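Local atomic coordinates of virulent strain associated lipoprotein (Borreliella spielmanii A14S, PDB entry 6FZZ), a protein that is an outer-surface lipoprotein of a Lyme disease spirochaete and, like its Borrelia burgdorferi relative BBE31, probably binds glutathione. Residues R23-K28 with L147-L152; Y81-D86 with I113-N118; E106-T111 with E189-I194. One frame throughout, in Å; residues are numbered along the deposited sequence.

Contact 1 of 3, residues R23-K28 with L147-L152; sequences RNLIEK and LFEKLL
Phe148 reaches across to Leu25 and Ile26 with one flank of its ring. Its CG stands anti to the backbone N (chi1 -166°), and the ring lies between the two helices. Leu25 CB lies 4.0 Å from Phe148 CD2, and the carbonyl oxygen Leu25 O meets CE2 of the same ring at its edge, in plane, likewise 4.0 Å away. Ile26 comes up obliquely to that ring, with its CG1 at 4.1 Å from Phe148 CE2. The ring also rests on Thr122 and Leu126 of helix 105-126, so one phenyl group joins three helices of this all-helical fold. The segments run in the same general direction, their axes turned by 36° and no closer than 11.2 Å. Such spacing is wide for a helix pair, and the gap is filled by the Phe148 ring and by leucine and isoleucine branches. One residue on, Glu149 crosses Leu25 at about a right angle, an extended chain whose OE2 stops 3.8 Å from Leu25 CD1, with its CG nearly as close to that methyl. The carboxylate takes its charge partner from its own helix, where OE2 forms a salt bridge with Lys145, and it covers the leucine from the more open margin of the contact. Leu152, a turn later, sets CD1 at 4.1 Å from the other leucine methyl, Leu25 CD2.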
ATOM      1  N   ARG A  23      20.882   0.545   5.242  1.00 24.79           N
ATOM      2  CA  ARG A  23      20.379   1.024   6.521  1.00 23.72           C
ATOM      3  C   ARG A  23      19.571   2.245   6.365  1.00 24.34           C
ATOM      4  O   ARG A  23      18.558   2.389   7.021  1.00 21.53           O
ATOM      5  CB  ARG A  23      21.483   1.301   7.589  1.00 27.91           C
ATOM      6  CG  ARG A  23      22.025   0.060   8.196  1.00 34.76           C
ATOM      7  CD  ARG A  23      23.259   0.324   9.081  1.00 36.68           C
ATOM      8  NE  ARG A  23      23.519  -1.006   9.460  1.00 42.47           N
ATOM      9  CZ  ARG A  23      24.614  -1.706   9.266  1.00 41.69           C
ATOM     10  NH1 ARG A  23      25.777  -1.168   8.893  1.00 39.66           N
ATOM     11  NH2 ARG A  23      24.535  -2.977   9.601  1.00 39.87           N
ATOM     12  N   ASN A  24      20.005   3.162   5.531  1.00 23.25           N
ATOM     13  CA  ASN A  24      19.202   4.350   5.285  1.00 24.30           C
ATOM     14  C   ASN A  24      17.809   4.009   4.752  1.00 21.29           C
ATOM     15  O   ASN A  24      16.800   4.574   5.186  1.00 19.52           O
ATOM     16  CB  ASN A  24      19.925   5.297   4.304  1.00 26.19           C
ATOM     17  CG  ASN A  24      20.869   6.215   5.039  1.00 33.80           C
ATOM     18  OD1 ASN A  24      20.427   7.048   5.837  1.00 39.85           O
ATOM     19  ND2 ASN A  24      22.150   6.008   4.872  1.00 39.90           N
ATOM     20  N   LEU A  25      17.753   3.145   3.762  1.00 20.19           N
ATOM     21  CA  LEU A  25      16.434   2.738   3.195  1.00 22.85           C
ATOM     22  C   LEU A  25      15.491   2.092   4.243  1.00 22.33           C
ATOM     23  O   LEU A  25      14.298   2.405   4.332  1.00 22.64           O
ATOM     24  CB  LEU A  25      16.674   1.739   2.065  1.00 25.81           C
ATOM     25  CG  LEU A  25      17.132   2.330   0.741  1.00 28.42           C
ATOM     26  CD1 LEU A  25      17.783   1.261  -0.165  1.00 28.89           C
ATOM     27  CD2 LEU A  25      15.897   2.958   0.065  1.00 32.95           C
ATOM     28  N   ILE A  26      16.060   1.158   4.996  1.00 22.24           N
ATOM     29  CA  ILE A  26      15.347   0.367   5.979  1.00 25.59           C
ATOM     30  C   ILE A  26      14.921   1.271   7.126  1.00 25.75           C
ATOM     31  O   ILE A  26      13.741   1.264   7.550  1.00 23.20           O
ATOM     32  CB  ILE A  26      16.185  -0.822   6.471  1.00 22.58           C
ATOM     33  CG1 ILE A  26      16.387  -1.792   5.304  1.00 24.12           C
ATOM     34  CG2 ILE A  26      15.573  -1.439   7.695  1.00 27.03           C
ATOM     35  CD1 ILE A  26      17.467  -2.817   5.580  1.00 25.08           C
ATOM     36  N   GLU A  27      15.842   2.129   7.584  1.00 25.05           N
ATOM     37  CA  GLU A  27      15.480   3.010   8.682  1.00 26.15           C
ATOM     38  C   GLU A  27      14.451   4.006   8.247  1.00 25.88           C
ATOM     39  O   GLU A  27      13.529   4.314   8.993  1.00 27.62           O
ATOM     40  CB  GLU A  27      16.738   3.613   9.403  1.00 28.50           C
ATOM     41  CG  GLU A  27      17.626   2.474   9.963  1.00 36.18           C
ATOM     42  CD  GLU A  27      18.717   2.932  10.961  1.00 44.48           C
ATOM     43  OE1 GLU A  27      18.405   3.865  11.742  1.00 46.06           O
ATOM     44  OE2 GLU A  27      19.865   2.358  10.984  1.00 38.82           O
ATOM     45  N   LYS A  28      14.525   4.500   7.021  1.00 26.24           N
ATOM     46  CA  LYS A  28      13.570   5.471   6.572  1.00 27.67           C
ATOM     47  C   LYS A  28      12.148   4.857   6.321  1.00 30.58           C
ATOM     48  O   LYS A  28      11.087   5.487   6.580  1.00 28.89           O
ATOM     49  CB  LYS A  28      14.113   6.118   5.297  1.00 37.23           C
ATOM     50  CG  LYS A  28      13.087   6.776   4.364  1.00 42.26           C
ATOM     51  CD  LYS A  28      12.462   8.041   4.940  1.00 51.54           C
ATOM     52  CE  LYS A  28      11.739   8.790   3.835  1.00 56.99           C
ATOM     53  NZ  LYS A  28      10.815   9.827   4.364  1.00 57.56           N
ATOM     54  N   LEU A 147      16.356  -5.324  -4.724  1.00 21.65           N
ATOM     55  CA  LEU A 147      15.012  -5.922  -4.469  1.00 22.67           C
ATOM     56  C   LEU A 147      14.136  -4.971  -3.625  1.00 22.17           C
ATOM     57  O   LEU A 147      12.986  -4.688  -3.936  1.00 20.66           O
ATOM     58  CB  LEU A 147      15.139  -7.274  -3.818  1.00 23.32           C
ATOM     59  CG  LEU A 147      15.717  -8.406  -4.689  1.00 22.63           C
ATOM     60  CD1 LEU A 147      16.013  -9.597  -3.824  1.00 25.44           C
ATOM     61  CD2 LEU A 147      14.759  -8.846  -5.762  1.00 23.42           C
ATOM     62  N   PHE A 148      14.736  -4.387  -2.604  1.00 22.24           N
ATOM     63  CA  PHE A 148      13.993  -3.521  -1.685  1.00 21.39           C
ATOM     64  C   PHE A 148      13.550  -2.245  -2.349  1.00 19.76           C
ATOM     65  O   PHE A 148      12.401  -1.769  -2.189  1.00 19.01           O
ATOM     66  CB  PHE A 148      14.844  -3.215  -0.450  1.00 21.95           C
ATOM     67  CG  PHE A 148      14.053  -2.633   0.662  1.00 24.09           C
ATOM     68  CD1 PHE A 148      12.885  -3.270   1.115  1.00 24.88           C
ATOM     69  CD2 PHE A 148      14.433  -1.465   1.270  1.00 26.28           C
ATOM     70  CE1 PHE A 148      12.140  -2.756   2.146  1.00 25.37           C
ATOM     71  CE2 PHE A 148      13.719  -0.971   2.334  1.00 25.86           C
ATOM     72  CZ  PHE A 148      12.558  -1.586   2.754  1.00 27.35           C
ATOM     73  N   GLU A 149      14.444  -1.680  -3.151  1.00 20.89           N
ATOM     74  CA  GLU A 149      14.107  -0.537  -3.956  1.00 22.38           C
ATOM     75  C   GLU A 149      13.027  -0.797  -4.950  1.00 20.51           C
ATOM     76  O   GLU A 149      12.106   0.036  -5.119  1.00 22.21           O
ATOM     77  CB  GLU A 149      15.345   0.043  -4.683  1.00 25.44           C
ATOM     78  CG  GLU A 149      16.315   0.651  -3.751  1.00 28.65           C
ATOM     79  CD  GLU A 149      17.509   1.293  -4.479  1.00 39.40           C
ATOM     80  OE1 GLU A 149      17.718   1.021  -5.656  1.00 40.19           O
ATOM     81  OE2 GLU A 149      18.276   2.041  -3.863  1.00 37.32           O
ATOM     82  N   LYS A 150      13.143  -1.912  -5.638  1.00 23.26           N
ATOM     83  CA  LYS A 150      12.076  -2.334  -6.553  1.00 26.74           C
ATOM     84  C   LYS A 150      10.749  -2.515  -5.781  1.00 26.43           C
ATOM     85  O   LYS A 150       9.674  -2.031  -6.240  1.00 24.11           O
ATOM     86  CB  LYS A 150      12.445  -3.636  -7.262  1.00 31.61           C
ATOM     87  CG  LYS A 150      13.492  -3.455  -8.365  1.00 39.05           C
ATOM     88  CD  LYS A 150      13.567  -4.668  -9.287  1.00 43.67           C
ATOM     89  CE  LYS A 150      14.375  -5.799  -8.664  1.00 54.99           C
ATOM     90  NZ  LYS A 150      14.529  -7.037  -9.519  1.00 60.77           N
ATOM     91  N   LEU A 151      10.811  -3.171  -4.607  1.00 22.87           N
ATOM     92  CA  LEU A 151       9.574  -3.336  -3.773  1.00 21.99           C
ATOM     93  C   LEU A 151       8.938  -1.995  -3.415  1.00 23.47           C
ATOM     94  O   LEU A 151       7.732  -1.804  -3.638  1.00 22.51           O
ATOM     95  CB  LEU A 151       9.891  -4.141  -2.492  1.00 23.34           C
ATOM     96  CG  LEU A 151       8.757  -4.412  -1.508  1.00 22.20           C
ATOM     97  CD1 LEU A 151       7.657  -5.189  -2.233  1.00 24.34           C
ATOM     98  CD2 LEU A 151       9.346  -5.204  -0.360  1.00 22.78           C
ATOM     99  N   LEU A 152       9.747  -1.007  -2.977  1.00 23.19           N
ATOM    100  CA  LEU A 152       9.259   0.312  -2.646  1.00 24.20           C
ATOM    101  C   LEU A 152       8.680   1.026  -3.873  1.00 28.10           C
ATOM    102  O   LEU A 152       7.645   1.719  -3.789  1.00 26.25           O
ATOM    103  CB  LEU A 152      10.355   1.164  -1.950  1.00 25.89           C
ATOM    104  CG  LEU A 152      10.884   0.692  -0.593  1.00 28.43           C
ATOM    105  CD1 LEU A 152      11.993   1.598  -0.066  1.00 30.54           C
ATOM    106  CD2 LEU A 152       9.753   0.593   0.441  1.00 28.67           C
TER

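Contact 2 of 3, residues Y81-D86 with I113-N118; sequences YGILND and ITLEGN
Glu116 OE2 sits against the backbone of Gly82 and is held by a salt bridge to Lys155 of helix 138-170, whose NZ also donates a hydrogen bond to Gly82 O. One lysine thus ties the buried carboxylate of helix 105-126 to the last turn of helix 71-83, joining three helices at the buried centre of the helical domain. Glycine makes this approach possible: with no side chain in the way, OE2 comes to 3.5 Å from Gly82 C. The glutamate chain has CG anti to the backbone N and then bends at chi2 (83°), which places CD beside the Gly82-Ile83 peptide, 3.6 Å from Ile83 N. The Ile83 and Glu116 side chains pass one another running opposite ways, and OE1 lies 3.3 Å from Ile83 CD1 in a close but purely van der Waals contact; it is also near Ile83 N, though the angle is too poor for a hydrogen bond. Hydrophobic neighbours complete the seat of Ile83: its CG2 is 4.1 Å from Ile113 CD1, while Ile83 CD1 meets Leu115 CD2 at 4.3 Å. A bound tetraethylene glycol, probably from the crystallisation liquor, also approaches the Glu116 side chain. Placing a carboxylate by the C-terminal end of a helix, in a buried setting, should be electrostatically costly; the Lys155 ammonium probably offsets this by serving both the acid and a carbonyl at that end.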
ATOM      1  N   TYR A  81      -3.996   3.505   5.049  1.00 21.00           N
ATOM      2  CA  TYR A  81      -3.384   4.815   5.289  1.00 21.00           C
ATOM      3  C   TYR A  81      -1.956   4.843   4.679  1.00 21.76           C
ATOM      4  O   TYR A  81      -1.484   5.876   4.187  1.00 22.30           O
ATOM      5  CB  TYR A  81      -3.353   5.095   6.800  1.00 22.81           C
ATOM      6  CG  TYR A  81      -4.737   5.028   7.435  1.00 22.36           C
ATOM      7  CD1 TYR A  81      -5.855   5.447   6.718  1.00 22.39           C
ATOM      8  CD2 TYR A  81      -4.924   4.619   8.745  1.00 21.03           C
ATOM      9  CE1 TYR A  81      -7.099   5.402   7.270  1.00 22.66           C
ATOM     10  CE2 TYR A  81      -6.184   4.579   9.323  1.00 19.97           C
ATOM     11  CZ  TYR A  81      -7.262   4.962   8.571  1.00 20.68           C
ATOM     12  OH  TYR A  81      -8.566   4.974   9.042  1.00 21.62           O
ATOM     13  N   GLY A  82      -1.293   3.695   4.693  1.00 19.97           N
ATOM     14  CA  GLY A  82       0.022   3.579   4.085  1.00 22.45           C
ATOM     15  C   GLY A  82       0.034   3.741   2.557  1.00 23.53           C
ATOM     16  O   GLY A  82       0.828   4.505   2.029  1.00 22.11           O
ATOM     17  N   ILE A  83      -0.828   3.011   1.864  1.00 21.89           N
ATOM     18  CA  ILE A  83      -0.851   3.003   0.418  1.00 24.36           C
ATOM     19  C   ILE A  83      -1.476   4.296  -0.091  1.00 26.05           C
ATOM     20  O   ILE A  83      -1.090   4.818  -1.160  1.00 24.46           O
ATOM     21  CB  ILE A  83      -1.580   1.742  -0.162  1.00 26.39           C
ATOM     22  CG1 ILE A  83      -1.327   1.624  -1.686  1.00 28.78           C
ATOM     23  CG2 ILE A  83      -3.084   1.764   0.040  1.00 25.18           C
ATOM     24  CD1 ILE A  83       0.086   1.275  -2.044  1.00 28.81           C
ATOM     25  N   LEU A  84      -2.348   4.896   0.718  1.00 22.39           N
ATOM     26  CA  LEU A  84      -2.913   6.218   0.342  1.00 21.67           C
ATOM     27  C   LEU A  84      -2.158   7.366   1.016  1.00 24.40           C
ATOM     28  O   LEU A  84      -2.712   8.420   1.301  1.00 25.81           O
ATOM     29  CB  LEU A  84      -4.387   6.258   0.706  1.00 22.43           C
ATOM     30  CG  LEU A  84      -5.298   5.178   0.066  1.00 22.52           C
ATOM     31  CD1 LEU A  84      -6.744   5.441   0.472  1.00 24.64           C
ATOM     32  CD2 LEU A  84      -5.148   5.215  -1.466  1.00 25.62           C
ATOM     33  N   ASN A  85      -0.898   7.155   1.318  1.00 28.54           N
ATOM     34  CA  ASN A  85      -0.232   8.082   2.235  1.00 32.95           C
ATOM     35  C   ASN A  85       0.066   9.471   1.659  1.00 38.95           C
ATOM     36  O   ASN A  85       0.322  10.430   2.391  1.00 38.83           O
ATOM     37  CB  ASN A  85       0.980   7.431   2.847  1.00 37.92           C
ATOM     38  CG  ASN A  85       2.169   7.380   1.918  1.00 47.01           C
ATOM     39  OD1 ASN A  85       2.056   7.109   0.715  1.00 45.34           O
ATOM     40  ND2 ASN A  85       3.339   7.624   2.493  1.00 53.75           N
ATOM     41  N   ASP A  86      -0.030   9.628   0.354  1.00 38.78           N
ATOM     42  CA  ASP A  86       0.163  10.960  -0.152  1.00 44.06           C
ATOM     43  C   ASP A  86      -1.166  11.722  -0.248  1.00 46.71           C
ATOM     44  O   ASP A  86      -1.191  12.747  -0.917  1.00 42.43           O
ATOM     45  CB  ASP A  86       0.888  10.862  -1.506  1.00 51.65           C
ATOM     46  CG  ASP A  86       1.543  12.190  -1.953  1.00 54.32           C
ATOM     47  OD1 ASP A  86       1.724  13.145  -1.129  1.00 49.57           O
ATOM     48  OD2 ASP A  86       1.840  12.257  -3.182  1.00 54.05           O
ATOM     49  N   ILE A 113      -4.065  -3.178  -0.507  1.00 20.77           N
ATOM     50  CA  ILE A 113      -3.668  -3.449   0.850  1.00 21.99           C
ATOM     51  C   ILE A 113      -2.803  -4.713   0.917  1.00 21.92           C
ATOM     52  O   ILE A 113      -1.973  -4.836   1.795  1.00 20.74           O
ATOM     53  CB  ILE A 113      -4.931  -3.471   1.763  1.00 23.76           C
ATOM     54  CG1 ILE A 113      -5.224  -2.074   2.286  1.00 24.36           C
ATOM     55  CG2 ILE A 113      -4.858  -4.486   2.847  1.00 28.57           C
ATOM     56  CD1 ILE A 113      -5.737  -1.134   1.204  1.00 30.31           C
ATOM     57  N   THR A 114      -2.977  -5.659  -0.006  1.00 20.95           N
ATOM     58  CA  THR A 114      -2.115  -6.795  -0.063  1.00 20.50           C
ATOM     59  C   THR A 114      -0.689  -6.359  -0.475  1.00 23.44           C
ATOM     60  O   THR A 114       0.314  -6.782   0.136  1.00 21.42           O
ATOM     61  CB  THR A 114      -2.685  -7.876  -1.027  1.00 22.86           C
ATOM     62  OG1 THR A 114      -3.952  -8.280  -0.559  1.00 21.33           O
ATOM     63  CG2 THR A 114      -1.765  -9.128  -1.163  1.00 22.62           C
ATOM     64  N   LEU A 115      -0.605  -5.489  -1.475  1.00 21.96           N
ATOM     65  CA  LEU A 115       0.661  -4.948  -1.919  1.00 22.73           C
ATOM     66  C   LEU A 115       1.353  -4.233  -0.707  1.00 22.00           C
ATOM     67  O   LEU A 115       2.493  -4.533  -0.345  1.00 19.49           O
ATOM     68  CB  LEU A 115       0.440  -4.000  -3.121  1.00 21.36           C
ATOM     69  CG  LEU A 115       1.721  -3.377  -3.711  1.00 26.94           C
ATOM     70  CD1 LEU A 115       1.426  -2.694  -5.039  1.00 29.45           C
ATOM     71  CD2 LEU A 115       2.327  -2.339  -2.776  1.00 30.28           C
ATOM     72  N   GLU A 116       0.599  -3.365  -0.029  1.00 22.05           N
ATOM     73  CA  GLU A 116       1.138  -2.657   1.109  1.00 21.51           C
ATOM     74  C   GLU A 116       1.578  -3.600   2.205  1.00 19.60           C
ATOM     75  O   GLU A 116       2.640  -3.405   2.829  1.00 20.11           O
ATOM     76  CB  GLU A 116       0.176  -1.637   1.627  1.00 21.73           C
ATOM     77  CG  GLU A 116       0.831  -0.740   2.652  1.00 24.14           C
ATOM     78  CD  GLU A 116       1.622   0.399   2.039  1.00 24.98           C
ATOM     79  OE1 GLU A 116       1.532   0.655   0.809  1.00 30.50           O
ATOM     80  OE2 GLU A 116       2.280   1.090   2.824  1.00 27.65           O
ATOM     81  N   GLY A 117       0.806  -4.653   2.413  1.00 17.25           N
ATOM     82  CA  GLY A 117       1.092  -5.613   3.430  1.00 17.30           C
ATOM     83  C   GLY A 117       2.390  -6.337   3.128  1.00 18.15           C
ATOM     84  O   GLY A 117       3.072  -6.756   4.030  1.00 20.59           O
ATOM     85  N   ASN A 118       2.747  -6.470   1.857  1.00 18.09           N
ATOM     86  CA  ASN A 118       3.992  -7.141   1.515  1.00 17.64           C
ATOM     87  C   ASN A 118       5.155  -6.239   1.854  1.00 17.10           C
ATOM     88  O   ASN A 118       6.221  -6.691   2.252  1.00 18.73           O
ATOM     89  CB  ASN A 118       4.027  -7.581   0.038  1.00 18.76           C
ATOM     90  CG  ASN A 118       3.091  -8.745  -0.242  1.00 21.97           C
ATOM     91  OD1 ASN A 118       2.793  -9.518   0.666  1.00 19.27           O
ATOM     92  ND2 ASN A 118       2.638  -8.882  -1.509  1.00 22.37           N
TER

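Contact 3 of 3, residues E106-T111 with E189-I194; sequences EDIFNT and EIVKQI
Ile108 CD1 is the meeting point of three side chains of segment 189-194. Ile108 CD1 lies 3.6 Å from Val191 CG2 and only slightly farther from Ile190 CG2 and Ile194 CD1, and the Ile108 side chain crosses that of Ile194 at about a right angle. The setting is a parallel helix pair in the all-helical Bbcrasp-1 domain: helix 105-126 and helix 180-209 run side by side here, with local axes 9.5 Å apart and inclined by 22°, and residues 189-194 fall within a predicted coiled coil. Val191 uses both its branches. CG2 faces Ile108, while CG1, anti to the backbone N, rests 3.7 Å from Asp107 CB, so that the aspartate lends its methylene to the apolar strip at the exposed margin. A turn further along, Thr111 and Ile194 cross obliquely through their CG2 methyls, which are only 3.3 Å apart, tighter than usual van der Waals contact. Outside this shell, Phe95 and Ile99 of helix 89-102 pack against Ile108, and Ile158 and Phe162 of helix 138-170 against Ile194, so two more helices bury the isoleucines. Thr111 is positioned from within its own helix. Its OG1 lies anti to the carbonyl carbon (chi1 -56°), turned back along the helix, and CG2 is left to face segment 189-194. The hydroxyl donates to Asp107 O over 2.7 Å, in the carbonyl plane, with a C=O...OG1 angle of 152°.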
ATOM      1  N   GLU A 106     -13.930  -3.861  -3.288  1.00 20.95           N
ATOM      2  CA  GLU A 106     -13.169  -5.080  -2.992  1.00 22.59           C
ATOM      3  C   GLU A 106     -11.914  -5.252  -3.766  1.00 21.69           C
ATOM      4  O   GLU A 106     -10.849  -5.509  -3.179  1.00 22.54           O
ATOM      5  CB  GLU A 106     -14.055  -6.327  -3.166  1.00 25.27           C
ATOM      6  CG  GLU A 106     -15.096  -6.417  -2.073  1.00 30.79           C
ATOM      7  CD  GLU A 106     -15.952  -7.696  -2.200  1.00 39.15           C
ATOM      8  OE1 GLU A 106     -15.705  -8.526  -3.131  1.00 38.34           O
ATOM      9  OE2 GLU A 106     -16.850  -7.872  -1.347  1.00 39.03           O
ATOM     10  N   ASP A 107     -11.977  -5.090  -5.079  1.00 19.96           N
ATOM     11  CA  ASP A 107     -10.840  -5.420  -5.925  1.00 19.91           C
ATOM     12  C   ASP A 107      -9.772  -4.313  -5.792  1.00 24.00           C
ATOM     13  O   ASP A 107      -8.594  -4.607  -5.857  1.00 23.05           O
ATOM     14  CB  ASP A 107     -11.257  -5.561  -7.412  1.00 21.86           C
ATOM     15  CG  ASP A 107     -11.862  -6.949  -7.721  1.00 27.55           C
ATOM     16  OD1 ASP A 107     -12.140  -7.683  -6.776  1.00 30.34           O
ATOM     17  OD2 ASP A 107     -12.080  -7.317  -8.884  1.00 30.29           O
ATOM     18  N   ILE A 108     -10.186  -3.051  -5.690  1.00 18.99           N
ATOM     19  CA  ILE A 108      -9.210  -1.953  -5.499  1.00 20.29           C
ATOM     20  C   ILE A 108      -8.550  -2.060  -4.108  1.00 20.04           C
ATOM     21  O   ILE A 108      -7.293  -1.961  -3.997  1.00 21.50           O
ATOM     22  CB  ILE A 108      -9.917  -0.559  -5.616  1.00 22.22           C
ATOM     23  CG1 ILE A 108     -10.279  -0.270  -7.043  1.00 20.70           C
ATOM     24  CG2 ILE A 108      -9.063   0.562  -5.036  1.00 21.46           C
ATOM     25  CD1 ILE A 108      -9.102   0.120  -7.953  1.00 21.57           C
ATOM     26  N   PHE A 109      -9.369  -2.187  -3.052  1.00 18.27           N
ATOM     27  CA  PHE A 109      -8.835  -2.105  -1.694  1.00 18.96           C
ATOM     28  C   PHE A 109      -8.088  -3.388  -1.337  1.00 20.05           C
ATOM     29  O   PHE A 109      -6.952  -3.332  -0.840  1.00 18.74           O
ATOM     30  CB  PHE A 109      -9.897  -1.736  -0.638  1.00 20.54           C
ATOM     31  CG  PHE A 109     -10.192  -0.250  -0.593  1.00 21.29           C
ATOM     32  CD1 PHE A 109     -11.103   0.327  -1.485  1.00 23.35           C
ATOM     33  CD2 PHE A 109      -9.563   0.555   0.337  1.00 23.07           C
ATOM     34  CE1 PHE A 109     -11.355   1.689  -1.449  1.00 23.87           C
ATOM     35  CE2 PHE A 109      -9.840   1.916   0.382  1.00 23.83           C
ATOM     36  CZ  PHE A 109     -10.700   2.471  -0.532  1.00 22.10           C
ATOM     37  N   ASN A 110      -8.649  -4.545  -1.636  1.00 21.13           N
ATOM     38  CA  ASN A 110      -7.947  -5.777  -1.233  1.00 23.46           C
ATOM     39  C   ASN A 110      -6.583  -5.927  -1.939  1.00 22.20           C
ATOM     40  O   ASN A 110      -5.593  -6.434  -1.352  1.00 21.16           O
ATOM     41  CB  ASN A 110      -8.815  -7.030  -1.475  1.00 22.64           C
ATOM     42  CG  ASN A 110      -9.991  -7.145  -0.510  1.00 28.78           C
ATOM     43  OD1 ASN A 110     -10.047  -6.548   0.582  1.00 26.72           O
ATOM     44  ND2 ASN A 110     -10.952  -8.006  -0.895  1.00 27.52           N
ATOM     45  N   THR A 111      -6.556  -5.532  -3.199  1.00 21.97           N
ATOM     46  CA  THR A 111      -5.363  -5.662  -4.001  1.00 25.37           C
ATOM     47  C   THR A 111      -4.281  -4.711  -3.474  1.00 22.75           C
ATOM     48  O   THR A 111      -3.141  -5.147  -3.296  1.00 19.85           O
ATOM     49  CB  THR A 111      -5.624  -5.486  -5.535  1.00 25.42           C
ATOM     50  OG1 THR A 111      -6.608  -6.396  -5.971  1.00 24.93           O
ATOM     51  CG2 THR A 111      -4.381  -5.819  -6.325  1.00 28.38           C
ATOM     52  N   GLU A 189      -9.322  -1.183 -15.348  1.00 31.66           N
ATOM     53  CA  GLU A 189      -7.938  -1.097 -15.828  1.00 35.32           C
ATOM     54  C   GLU A 189      -6.966  -0.807 -14.678  1.00 36.47           C
ATOM     55  O   GLU A 189      -5.836  -1.286 -14.701  1.00 33.01           O
ATOM     56  CB  GLU A 189      -7.716   0.038 -16.839  1.00 38.95           C
ATOM     57  CG  GLU A 189      -7.995  -0.205 -18.303  1.00 49.56           C
ATOM     58  CD  GLU A 189      -7.553  -1.579 -18.789  1.00 55.29           C
ATOM     59  OE1 GLU A 189      -6.414  -2.012 -18.489  1.00 56.99           O
ATOM     60  OE2 GLU A 189      -8.380  -2.215 -19.472  1.00 49.18           O
ATOM     61  N   ILE A 190      -7.371   0.055 -13.733  1.00 29.52           N
ATOM     62  CA  ILE A 190      -6.542   0.283 -12.534  1.00 26.43           C
ATOM     63  C   ILE A 190      -6.411  -1.005 -11.725  1.00 28.32           C
ATOM     64  O   ILE A 190      -5.276  -1.349 -11.276  1.00 25.30           O
ATOM     65  CB  ILE A 190      -7.064   1.469 -11.721  1.00 25.49           C
ATOM     66  CG1 ILE A 190      -6.919   2.730 -12.549  1.00 25.33           C
ATOM     67  CG2 ILE A 190      -6.308   1.635 -10.423  1.00 25.48           C
ATOM     68  CD1 ILE A 190      -7.541   3.969 -11.923  1.00 26.23           C
ATOM     69  N   VAL A 191      -7.522  -1.746 -11.578  1.00 24.47           N
ATOM     70  CA  VAL A 191      -7.495  -2.998 -10.848  1.00 27.87           C
ATOM     71  C   VAL A 191      -6.472  -3.929 -11.493  1.00 29.19           C
ATOM     72  O   VAL A 191      -5.615  -4.478 -10.828  1.00 30.67           O
ATOM     73  CB  VAL A 191      -8.880  -3.663 -10.730  1.00 27.65           C
ATOM     74  CG1 VAL A 191      -8.782  -5.086 -10.181  1.00 29.49           C
ATOM     75  CG2 VAL A 191      -9.720  -2.871  -9.801  1.00 26.86           C
ATOM     76  N   LYS A 192      -6.524  -4.035 -12.801  1.00 32.59           N
ATOM     77  CA  LYS A 192      -5.516  -4.793 -13.550  1.00 36.48           C
ATOM     78  C   LYS A 192      -4.052  -4.380 -13.273  1.00 36.86           C
ATOM     79  O   LYS A 192      -3.227  -5.225 -12.969  1.00 33.59           O
ATOM     80  CB  LYS A 192      -5.800  -4.726 -15.053  1.00 37.98           C
ATOM     81  CG  LYS A 192      -5.405  -6.013 -15.778  1.00 44.92           C
ATOM     82  CD  LYS A 192      -5.859  -7.294 -15.091  1.00 48.57           C
ATOM     83  CE  LYS A 192      -5.353  -8.547 -15.813  1.00 51.69           C
ATOM     84  NZ  LYS A 192      -3.875  -8.767 -15.664  1.00 53.45           N
ATOM     85  N   GLN A 193      -3.751  -3.093 -13.365  1.00 35.64           N
ATOM     86  CA  GLN A 193      -2.466  -2.579 -12.989  1.00 42.03           C
ATOM     87  C   GLN A 193      -2.059  -2.823 -11.517  1.00 35.86           C
ATOM     88  O   GLN A 193      -0.899  -3.173 -11.270  1.00 33.30           O
ATOM     89  CB  GLN A 193      -2.364  -1.109 -13.348  1.00 47.97           C
ATOM     90  CG  GLN A 193      -2.267  -0.864 -14.842  1.00 58.82           C
ATOM     91  CD  GLN A 193      -0.933  -1.340 -15.446  1.00 69.73           C
ATOM     92  OE1 GLN A 193      -0.512  -2.492 -15.255  1.00 83.00           O
ATOM     93  NE2 GLN A 193      -0.274  -0.458 -16.207  1.00 72.52           N
ATOM     94  N   ILE A 194      -2.991  -2.680 -10.572  1.00 28.37           N
ATOM     95  CA  ILE A 194      -2.652  -2.858  -9.158  1.00 26.63           C
ATOM     96  C   ILE A 194      -2.326  -4.291  -8.988  1.00 23.75           C
ATOM     97  O   ILE A 194      -1.440  -4.604  -8.222  1.00 22.29           O
ATOM     98  CB  ILE A 194      -3.769  -2.559  -8.142  1.00 29.39           C
ATOM     99  CG1 ILE A 194      -4.244  -1.148  -8.188  1.00 32.23           C
ATOM    100  CG2 ILE A 194      -3.285  -2.755  -6.680  1.00 31.43           C
ATOM    101  CD1 ILE A 194      -5.486  -1.067  -7.339  1.00 31.20           C
TER

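In the fold
Helix 105-126 links contacts 2 and 3: residues 106-111 pair with helix 180-209, and the adjoining residues 113-118 turn to helix 71-83. The centres of these two contacts are about 12 Å apart, that of contact 2 being about 2 Å from the centre of the chain. The centre of contact 1 is about 15 Å from that of contact 2 and about 24 Å from that of contact 3, from which it lies across the chain's centre. It joins the first long helix, 15-41, to helix 138-170, and both segments of contact 2 fall between its two along the sequence. Contact 3 interleaves with both others in sequence. Helices distant in sequence are thereby interlocked into a single helical body.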